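PDB 4GVO: Lmo2349 protein from Listeria monocytogenes, which probably binds L-cystine or related amino acids outside the cell membrane and delivers them to an ABC transporter for import. Local coordinates for residues A[77-82]-A[197-202]; A[88-93]-A[212-217]; A[11-16]-A[70-75]. All blocks are in the same frame, centred on the assembly; numbering follows the deposited sequence.

Contact 1: A[77-82]-A[197-202]; sequences MEKSKE and KVYFML. With HIS (histidine), chain E.
Tyr-199 N gives a hydrogen bond to Met-77 O at 3.0 Å, and Lys-79 N lies nearly in line with the carbonyl of Lys-197, to which it gives another. These two backbone bonds flank a single beta bridge between Glu-78 and Val-198, beside the ligand cleft of a type II periplasmic-binding-protein fold. Between them, the CA-H groups of Val-198 and Glu-78 face these same two carbonyls.

Lys-79, in the conformer described here, can be followed outward from the bridge. Its CB rests 3.7 Å from CE1 of Tyr-199. The chain leaves with CG anti to the backbone N, and the bend at chi3 (-71°) brings CE back over the ring. There CE makes a CH-pi contact over the face, 4.0 Å from the centroid of Tyr-199. NZ stays above the plane, beyond CZ, 3.6 Å from Tyr-199 OH.

Met-77 meets Met-201 at about a right angle. The sulfur SD of Met-201 lies 3.6 Å from CB of Met-77 and also touches its terminal CE, since the Met-77 chain folds at both chi2 and chi3.

The CB of Glu-78 points away from segment 197-202, and its carboxylate reaches the pocket, where s-oxy cysteine is bound as well as histidine. Its OE1 is held by Asn-128, while OE2 lies 2.7 Å from the amino N of the histidine. The bridge lies on the same backbone whose Glu-78 N gives a nearly linear hydrogen bond, 2.8 Å at 174°, to the carboxylate O of that histidine.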
loop_
_atom_site.group_PDB
_atom_site.type_symbol
_atom_site.label_atom_id
_atom_site.label_comp_id
_atom_site.label_asym_id
_atom_site.label_seq_id
_atom_site.Cartn_x
_atom_site.Cartn_y
_atom_site.Cartn_z
ATOM N N MET A 77 0.011 -4.396 0.917
ATOM C CA MET A 77 0.313 -4.527 2.347
ATOM C C MET A 77 1.780 -4.901 2.586
ATOM O O MET A 77 2.252 -5.969 2.177
ATOM C CB MET A 77 -0.589 -5.582 3.020
ATOM C CG MET A 77 -2.082 -5.248 2.905
ATOM S SD MET A 77 -2.565 -3.676 3.617
ATOM C CE MET A 77 -2.641 -4.118 5.354
ATOM N N GLU A 78 2.460 -4.005 3.304
ATOM C CA GLU A 78 3.831 -4.187 3.716
ATOM C C GLU A 78 3.961 -5.185 4.829
ATOM O O GLU A 78 3.212 -5.143 5.809
ATOM C CB GLU A 78 4.374 -2.833 4.171
ATOM C CG GLU A 78 4.569 -1.825 3.041
ATOM C CD GLU A 78 4.697 -0.395 3.596
ATOM O OE1 GLU A 78 5.706 -0.118 4.294
ATOM O OE2 GLU A 78 3.796 0.436 3.380
ATOM N N LYS A 79 4.961 -6.065 4.739
ATOM C CA LYS A 79 5.246 -6.965 5.825
ATOM C C LYS A 79 5.898 -6.214 6.973
ATOM O O LYS A 79 6.827 -5.462 6.771
ATOM C CB LYS A 79 6.111 -8.125 5.377
ATOM C CG LYS A 79 6.327 -9.147 6.488
ATOM C CD LYS A 79 7.432 -10.126 6.182
ATOM C CE LYS A 79 7.039 -11.084 5.103
ATOM N NZ LYS A 79 8.244 -11.866 4.731
ATOM N N SER A 80 5.385 -6.393 8.162
ATOM C CA SER A 80 5.975 -5.857 9.398
ATOM C C SER A 80 5.898 -6.925 10.463
ATOM O O SER A 80 5.015 -7.776 10.443
ATOM C CB SER A 80 5.232 -4.628 9.885
ATOM O OG SER A 80 3.909 -4.927 10.310
ATOM N N LYS A 81 6.790 -6.826 11.438
ATOM C CA LYS A 81 6.747 -7.775 12.536
ATOM C C LYS A 81 5.448 -7.665 13.340
ATOM O O LYS A 81 4.894 -8.693 13.775
ATOM C CB LYS A 81 7.997 -7.646 13.376
ATOM C CG LYS A 81 8.151 -6.303 14.048
ATOM C CD LYS A 81 9.371 -6.263 14.960
ATOM C CE LYS A 81 9.406 -5.010 15.826
ATOM N NZ LYS A 81 8.112 -4.629 16.449
ATOM N N GLU A 82 4.893 -6.464 13.474
ATOM C CA GLU A 82 3.603 -6.269 14.147
ATOM C C GLU A 82 2.485 -7.018 13.459
ATOM O O GLU A 82 1.680 -7.710 14.102
ATOM C CB GLU A 82 3.266 -4.795 14.227
ATOM C CG GLU A 82 4.162 -4.053 15.184
ATOM C CD GLU A 82 5.535 -3.640 14.633
ATOM O OE1 GLU A 82 5.907 -3.949 13.461
ATOM O OE2 GLU A 82 6.261 -3.008 15.449
ATOM N N LYS A 197 8.685 -5.379 1.634
ATOM C CA LYS A 197 8.009 -5.824 0.417
ATOM C C LYS A 197 6.510 -6.007 0.693
ATOM O O LYS A 197 6.071 -6.012 1.833
ATOM C CB LYS A 197 8.657 -7.113 -0.084
ATOM C CG LYS A 197 10.121 -6.978 -0.485
ATOM C CD LYS A 197 10.750 -8.256 -1.033
ATOM C CE LYS A 197 12.221 -7.983 -1.394
ATOM N NZ LYS A 197 12.810 -9.156 -2.025
ATOM N N VAL A 198 5.764 -6.176 -0.392
ATOM C CA VAL A 198 4.305 -6.237 -0.410
ATOM C C VAL A 198 3.878 -7.690 -0.655
ATOM O O VAL A 198 4.392 -8.362 -1.570
ATOM C CB VAL A 198 3.767 -5.318 -1.517
ATOM C CG1 VAL A 198 2.310 -5.670 -1.896
ATOM C CG2 VAL A 198 3.902 -3.838 -1.107
ATOM N N TYR A 199 2.936 -8.147 0.157
ATOM C CA TYR A 199 2.409 -9.474 0.118
ATOM C C TYR A 199 0.900 -9.443 0.368
ATOM O O TYR A 199 0.366 -8.458 0.853
ATOM C CB TYR A 199 3.041 -10.340 1.205
ATOM C CG TYR A 199 4.546 -10.409 1.238
ATOM C CD1 TYR A 199 5.296 -9.414 1.870
ATOM C CD2 TYR A 199 5.221 -11.473 0.681
ATOM C CE1 TYR A 199 6.660 -9.469 1.942
ATOM C CE2 TYR A 199 6.588 -11.526 0.716
ATOM C CZ TYR A 199 7.307 -10.520 1.364
ATOM O OH TYR A 199 8.664 -10.589 1.433
ATOM N N PHE A 200 0.238 -10.565 0.108
ATOM C CA PHE A 200 -1.120 -10.774 0.604
ATOM C C PHE A 200 -1.107 -11.125 2.093
ATOM O O PHE A 200 -0.136 -11.706 2.592
ATOM C CB PHE A 200 -1.828 -11.872 -0.178
ATOM C CG PHE A 200 -1.914 -11.582 -1.646
ATOM C CD1 PHE A 200 -2.784 -10.622 -2.096
ATOM C CD2 PHE A 200 -1.111 -12.254 -2.590
ATOM C CE1 PHE A 200 -2.884 -10.316 -3.420
ATOM C CE2 PHE A 200 -1.175 -11.908 -3.939
ATOM C CZ PHE A 200 -2.087 -10.962 -4.363
ATOM N N MET A 201 -2.186 -10.770 2.781
ATOM C CA MET A 201 -2.339 -11.103 4.161
ATOM C C MET A 201 -3.525 -11.994 4.344
ATOM O O MET A 201 -4.577 -11.765 3.734
ATOM C CB MET A 201 -2.495 -9.842 5.029
ATOM C CG MET A 201 -1.250 -8.975 4.990
ATOM S SD MET A 201 -1.342 -7.494 6.023
ATOM C CE MET A 201 -1.566 -8.213 7.647
ATOM N N LEU A 202 -3.357 -13.005 5.185
ATOM C CA LEU A 202 -4.383 -14.030 5.431
ATOM C C LEU A 202 -4.484 -14.290 6.932
ATOM O O LEU A 202 -3.650 -13.888 7.705
ATOM C CB LEU A 202 -4.002 -15.334 4.716
ATOM C CG LEU A 202 -3.735 -15.251 3.209
ATOM C CD1 LEU A 202 -2.244 -15.017 2.890
ATOM C CD2 LEU A 202 -4.239 -16.525 2.520
HETATM N N HIS E . 1.507 -0.069 1.984
HETATM C CA HIS E . 0.526 0.317 3.045
HETATM C C HIS E . 0.614 -0.543 4.261
HETATM O O HIS E . 1.283 -1.586 4.205
HETATM C CB HIS E . -0.887 0.272 2.492
HETATM C CG HIS E . -1.279 1.552 1.817
HETATM N ND1 HIS E . -0.638 1.990 0.724
HETATM C CD2 HIS E . -2.232 2.545 2.148
HETATM C CE1 HIS E . -1.159 3.191 0.366
HETATM N NE2 HIS E . -2.143 3.497 1.225
HETATM O OXT HIS E . 0.028 -0.189 5.310
HETATM O O HOH W 1 -1.491 -6.670 -0.196
HETATM O O HOH W 2 10.108 -9.892 3.346
#

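Contact 2: A[88-93]-A[212-217]; sequences LFNDVA and KVDEAL
Asp-214, on helix 207-222, pushes its carboxylate into the turn formed by Asn-90, Asp-91 and Val-92, just after the short strand 88-89. The contact ties a helix of the ligand-binding protein's first lobe to the loop leading into strand 95-104.

Hydrogen bonds do most of the work, and both carboxylate oxygens take part. OD2 of Asp-214 receives Asp-91 N on its syn lone pair, at 3.0 Å and with an angle of 163°. OD1 accepts two good bonds, from opposite faces of the carboxylate plane, besides a weak one from Asp-91 N. One of the two is from Asn-90 ND2, which meets OD1 of Asp-214 nearly along its C-O bond at 2.8 Å. The other is from Val-92 N, which sits 3.0 Å from Asp-214 OD1 and comes from above the plane. Asn-90 ND2 also makes a weak bond to Val-92 O, and Asn-90 OD1 accepts from Phe-200 N in the neighbouring strand, so both ends of the amide are used.

Apolar contact lies beside this grip. Val-92 CG1 packs on Leu-217 CG at 3.8 Å, the two side chains running antiparallel alongside each other. Leu-217 CD2 also comes up against Val-92 O.

Charge makes the last group. Asp-91 OD2 stands 4.3 Å from Asp-214 OD2, like against like, in the conformer of Asp-91 described here.

Three N-H donors converging on one carboxylate would be expected to favour the ionised form of Asp-214, while the nearby negative charge of Asp-91 would work against it.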
loop_
_atom_site.group_PDB
_atom_site.type_symbol
_atom_site.label_atom_id
_atom_site.label_comp_id
_atom_site.label_asym_id
_atom_site.label_seq_id
_atom_site.Cartn_x
_atom_site.Cartn_y
_atom_site.Cartn_z
ATOM N N LEU A 88 -0.969 -14.160 8.700
ATOM C CA LEU A 88 -0.127 -14.881 7.772
ATOM C C LEU A 88 0.156 -14.044 6.540
ATOM O O LEU A 88 -0.751 -13.485 5.946
ATOM C CB LEU A 88 -0.822 -16.183 7.395
ATOM C CG LEU A 88 -0.122 -17.092 6.396
ATOM C CD1 LEU A 88 1.239 -17.528 6.953
ATOM C CD2 LEU A 88 -1.022 -18.285 6.130
ATOM N N PHE A 89 1.423 -13.961 6.167
ATOM C CA PHE A 89 1.829 -13.412 4.871
ATOM C C PHE A 89 2.196 -14.560 3.940
ATOM O O PHE A 89 2.852 -15.510 4.370
ATOM C CB PHE A 89 3.034 -12.505 4.993
ATOM C CG PHE A 89 2.718 -11.189 5.668
ATOM C CD1 PHE A 89 2.514 -11.113 7.022
ATOM C CD2 PHE A 89 2.565 -10.046 4.942
ATOM C CE1 PHE A 89 2.228 -9.862 7.617
ATOM C CE2 PHE A 89 2.253 -8.823 5.524
ATOM C CZ PHE A 89 2.118 -8.730 6.856
ATOM N N ASN A 90 1.799 -14.489 2.667
ATOM C CA ASN A 90 2.295 -15.472 1.721
ATOM C C ASN A 90 3.810 -15.249 1.525
ATOM O O ASN A 90 4.349 -14.223 1.964
ATOM C CB ASN A 90 1.503 -15.460 0.427
ATOM C CG ASN A 90 1.754 -14.224 -0.389
ATOM O OD1 ASN A 90 1.496 -13.123 0.084
ATOM N ND2 ASN A 90 2.264 -14.393 -1.606
ATOM N N ASP A 91 4.495 -16.209 0.888
ATOM C CA ASP A 91 5.964 -16.160 0.725
ATOM C C ASP A 91 6.448 -15.323 -0.431
ATOM O O ASP A 91 7.609 -14.868 -0.421
ATOM C CB ASP A 91 6.568 -17.570 0.538
ATOM C CG ASP A 91 6.671 -18.368 1.843
ATOM O OD1 ASP A 91 6.305 -17.883 2.928
ATOM O OD2 ASP A 91 7.141 -19.523 1.776
ATOM N N VAL A 92 5.611 -15.135 -1.450
ATOM C CA VAL A 92 6.072 -14.501 -2.677
ATOM C C VAL A 92 5.608 -13.038 -2.735
ATOM O O VAL A 92 4.412 -12.769 -2.787
ATOM C CB VAL A 92 5.595 -15.291 -3.902
ATOM C CG1 VAL A 92 6.067 -14.620 -5.187
ATOM C CG2 VAL A 92 6.067 -16.766 -3.822
ATOM N N ALA A 93 6.537 -12.093 -2.757
ATOM C CA ALA A 93 6.194 -10.670 -2.799
ATOM C C ALA A 93 5.722 -10.288 -4.189
ATOM O O ALA A 93 6.109 -10.914 -5.217
ATOM C CB ALA A 93 7.444 -9.847 -2.455
ATOM N N LYS A 212 -1.316 -22.062 -2.109
ATOM C CA LYS A 212 -1.924 -22.022 -3.442
ATOM C C LYS A 212 -1.678 -20.666 -4.087
ATOM O O LYS A 212 -1.329 -20.572 -5.273
ATOM C CB LYS A 212 -3.418 -22.372 -3.389
ATOM C CG LYS A 212 -3.708 -23.816 -2.956
ATOM C CD LYS A 212 -3.535 -24.808 -4.068
ATOM C CE LYS A 212 -3.978 -26.205 -3.625
ATOM N NZ LYS A 212 -3.868 -27.166 -4.744
ATOM N N VAL A 213 -1.877 -19.610 -3.325
ATOM C CA VAL A 213 -1.614 -18.261 -3.829
ATOM C C VAL A 213 -0.162 -18.144 -4.277
ATOM O O VAL A 213 0.129 -17.560 -5.327
ATOM C CB VAL A 213 -2.012 -17.188 -2.762
ATOM C CG1 VAL A 213 -1.461 -15.780 -3.084
ATOM C CG2 VAL A 213 -3.530 -17.171 -2.618
ATOM N N ASP A 214 0.776 -18.638 -3.461
ATOM C CA ASP A 214 2.200 -18.616 -3.837
ATOM C C ASP A 214 2.475 -19.396 -5.105
ATOM O O ASP A 214 3.244 -18.936 -5.925
ATOM C CB ASP A 214 3.096 -19.191 -2.718
ATOM C CG ASP A 214 3.279 -18.243 -1.565
ATOM O OD1 ASP A 214 3.291 -17.018 -1.869
ATOM O OD2 ASP A 214 3.549 -18.722 -0.413
ATOM N N GLU A 215 1.822 -20.534 -5.294
ATOM C CA GLU A 215 1.995 -21.315 -6.521
ATOM C C GLU A 215 1.526 -20.512 -7.734
ATOM O O GLU A 215 2.217 -20.390 -8.742
ATOM C CB GLU A 215 1.245 -22.648 -6.400
ATOM C CG GLU A 215 1.895 -23.613 -5.448
ATOM C CD GLU A 215 1.025 -24.803 -5.027
ATOM O OE1 GLU A 215 -0.166 -24.897 -5.414
ATOM O OE2 GLU A 215 1.527 -25.664 -4.271
ATOM N N ALA A 216 0.357 -19.914 -7.602
ATOM C CA ALA A 216 -0.171 -19.122 -8.692
ATOM C C ALA A 216 0.715 -17.897 -8.989
ATOM O O ALA A 216 1.029 -17.592 -10.148
ATOM C CB ALA A 216 -1.599 -18.690 -8.379
ATOM N N LEU A 217 1.090 -17.165 -7.938
ATOM C CA LEU A 217 1.899 -15.983 -8.117
ATOM C C LEU A 217 3.258 -16.377 -8.727
ATOM O O LEU A 217 3.766 -15.651 -9.573
ATOM C CB LEU A 217 2.101 -15.256 -6.776
ATOM C CG LEU A 217 2.738 -13.850 -6.826
ATOM C CD1 LEU A 217 2.271 -12.938 -7.940
ATOM C CD2 LEU A 217 2.565 -13.193 -5.440
#

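Contact 3: A[11-16]-A[70-75]; sequences ITVGTG and VDIVAH. With HIS (histidine), chain E.
Val-13 CG1 meets Ala-74 CB at 4.0 Å, beside the sheet face formed by Val-13 and Ile-72 on a parallel strand pair. The strands 9-15 and 72-73 are neighbours in the alpha/beta sheet of the type II periplasmic-binding-protein fold, in which 9-15 lies between 49-55 and 72-73. Ile-11 touches Ile-72 next to it, through CG2 and CD1 in the Ile-72 conformer described, and Phe-51 covers Val-13 and Ile-72. On the other face Val-70 brings CG1 to within 3.8 Å of Gly-14 CA, alongside a residue with no side chain.

The backbone bonds come next. Gly-14 takes part twice, its N giving to Ile-72 O and its O accepting from Ala-74 N. Thr-12 O accepts both Asp-71 N, at 2.8 Å, and the more distant Ile-72 N.

At the outer end Asp-71, its CG anti to its own carbonyl carbon (chi1 -54°), reaches back to the strand. OD2 of Asp-71 takes Thr-12 N on its anti side, somewhat out of the carboxylate plane, at 2.9 Å along an almost straight N-H. A water links the same oxygen to Thr-12 OG1.

Toward the ligand pocket, Thr-15 OG1 gives a 2.7 Å hydrogen bond to Ala-74 O. Beyond it the His-75 ring turns its edge to Gly-16, with CD2 3.5 Å from Gly-16 N.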
loop_
_atom_site.group_PDB
_atom_site.type_symbol
_atom_site.label_atom_id
_atom_site.label_comp_id
_atom_site.label_asym_id
_atom_site.label_seq_id
_atom_site.Cartn_x
_atom_site.Cartn_y
_atom_site.Cartn_z
ATOM N N ILE A 11 -13.449 -17.524 -2.012
ATOM C CA ILE A 11 -12.510 -16.773 -1.185
ATOM C C ILE A 11 -12.877 -15.316 -1.316
ATOM O O ILE A 11 -12.977 -14.812 -2.414
ATOM C CB ILE A 11 -11.051 -16.988 -1.693
ATOM C CG1 ILE A 11 -10.684 -18.486 -1.666
ATOM C CG2 ILE A 11 -10.079 -16.140 -0.912
ATOM C CD1 ILE A 11 -10.900 -19.188 -0.323
ATOM N N THR A 12 -13.077 -14.655 -0.185
ATOM C CA THR A 12 -13.378 -13.232 -0.157
ATOM C C THR A 12 -12.126 -12.416 0.111
ATOM O O THR A 12 -11.421 -12.637 1.090
ATOM C CB THR A 12 -14.460 -12.901 0.881
ATOM O OG1 THR A 12 -15.633 -13.684 0.556
ATOM C CG2 THR A 12 -14.838 -11.421 0.876
ATOM N N VAL A 13 -11.842 -11.530 -0.815
ATOM C CA VAL A 13 -10.669 -10.660 -0.785
ATOM C C VAL A 13 -11.071 -9.250 -0.422
ATOM O O VAL A 13 -11.807 -8.592 -1.165
ATOM C CB VAL A 13 -9.982 -10.658 -2.181
ATOM C CG1 VAL A 13 -8.703 -9.826 -2.158
ATOM C CG2 VAL A 13 -9.698 -12.087 -2.663
ATOM N N GLY A 14 -10.586 -8.754 0.707
ATOM C CA GLY A 14 -10.772 -7.377 1.046
ATOM C C GLY A 14 -9.803 -6.492 0.298
ATOM O O GLY A 14 -8.609 -6.778 0.256
ATOM N N THR A 15 -10.328 -5.419 -0.262
ATOM C CA THR A 15 -9.517 -4.394 -0.876
ATOM C C THR A 15 -10.191 -3.049 -0.762
ATOM O O THR A 15 -11.293 -2.945 -0.204
ATOM C CB THR A 15 -9.167 -4.790 -2.329
ATOM O OG1 THR A 15 -8.092 -3.960 -2.810
ATOM C CG2 THR A 15 -10.367 -4.682 -3.278
ATOM N N GLY A 16 -9.542 -2.017 -1.272
ATOM C CA GLY A 16 -10.065 -0.659 -1.253
ATOM C C GLY A 16 -10.495 -0.178 -2.638
ATOM O O GLY A 16 -10.491 -0.922 -3.631
ATOM N N VAL A 70 -13.234 -11.249 5.865
ATOM C CA VAL A 70 -12.576 -11.522 4.599
ATOM C C VAL A 70 -11.541 -12.651 4.845
ATOM O O VAL A 70 -11.132 -12.887 5.981
ATOM C CB VAL A 70 -11.907 -10.287 3.989
ATOM C CG1 VAL A 70 -12.957 -9.188 3.629
ATOM C CG2 VAL A 70 -10.792 -9.761 4.882
ATOM N N ASP A 71 -11.135 -13.332 3.778
ATOM C CA ASP A 71 -10.134 -14.367 3.827
ATOM C C ASP A 71 -8.724 -13.923 3.489
ATOM O O ASP A 71 -7.742 -14.514 3.960
ATOM C CB ASP A 71 -10.536 -15.524 2.904
ATOM C CG ASP A 71 -11.938 -16.062 3.202
ATOM O OD1 ASP A 71 -12.233 -16.354 4.390
ATOM O OD2 ASP A 71 -12.773 -16.185 2.257
ATOM N N ILE A 72 -8.615 -12.888 2.678
ATOM C CA ILE A 72 -7.346 -12.340 2.213
ATOM C C ILE A 72 -7.503 -10.864 2.123
ATOM O O ILE A 72 -8.605 -10.400 1.785
ATOM C CB ILE A 72 -7.005 -12.820 0.779
ATOM C CG1 ILE A 72 -6.864 -14.332 0.742
ATOM C CG2 ILE A 72 -5.737 -12.142 0.253
ATOM C CD1 ILE A 72 -6.464 -14.903 -0.624
ATOM N N VAL A 73 -6.416 -10.136 2.375
ATOM C CA VAL A 73 -6.391 -8.677 2.103
ATOM C C VAL A 73 -5.346 -8.426 1.027
ATOM O O VAL A 73 -4.212 -8.953 1.120
ATOM C CB VAL A 73 -6.092 -7.884 3.385
ATOM C CG1 VAL A 73 -5.766 -6.420 3.079
ATOM C CG2 VAL A 73 -7.284 -7.977 4.341
ATOM N N ALA A 74 -5.740 -7.623 0.039
ATOM C CA ALA A 74 -4.860 -7.149 -1.058
ATOM C C ALA A 74 -4.938 -5.645 -1.144
ATOM O O ALA A 74 -5.950 -5.124 -1.591
ATOM C CB ALA A 74 -5.314 -7.761 -2.385
ATOM N N HIS A 75 -3.938 -4.944 -0.618
ATOM C CA HIS A 75 -3.901 -3.509 -0.659
ATOM C C HIS A 75 -2.488 -3.014 -0.470
ATOM O O HIS A 75 -2.217 -2.230 0.434
ATOM C CB HIS A 75 -4.835 -2.915 0.425
ATOM C CG HIS A 75 -5.204 -1.459 0.208
ATOM N ND1 HIS A 75 -4.297 -0.433 0.240
ATOM C CD2 HIS A 75 -6.442 -0.874 -0.056
ATOM C CE1 HIS A 75 -4.952 0.734 -0.016
ATOM N NE2 HIS A 75 -6.248 0.475 -0.161
HETATM N N HIS E . 1.507 -0.069 1.984
HETATM C CA HIS E . 0.526 0.317 3.045
HETATM C C HIS E . 0.614 -0.543 4.261
HETATM O O HIS E . 1.283 -1.586 4.205
HETATM C CB HIS E . -0.887 0.272 2.492
HETATM C CG HIS E . -1.279 1.552 1.817
HETATM N ND1 HIS E . -0.638 1.990 0.724
HETATM C CD2 HIS E . -2.232 2.545 2.148
HETATM C CE1 HIS E . -1.159 3.191 0.366
HETATM N NE2 HIS E . -2.143 3.497 1.225
HETATM O OXT HIS E . 0.028 -0.189 5.310
HETATM O O HOH W 3 -15.482 -16.219 1.814
#

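All three contacts are built round one sheet: strand 191-202, which supplies one side of contact 1, lies between strands 72-73 and 88-89, from contacts 3 and 2. Contacts 1 and 3 are buried and both reach the bound histidine, Glu-78 through polar groups and His-75 through its backbone O and ring. Contact 2 lies farther out, is partly buried, and keeps the Asn-90 side chain about 12 Å from that ligand. Contact 3 is regular parallel strand pairing with apolar faces, whereas contact 1 has one bridge and relies on methionine and lysine-tyrosine packing. In contact 2 a helix carboxylate does the holding. Val-73 N gives to Met-201 O, and Leu-202 N probably to Leu-88 O.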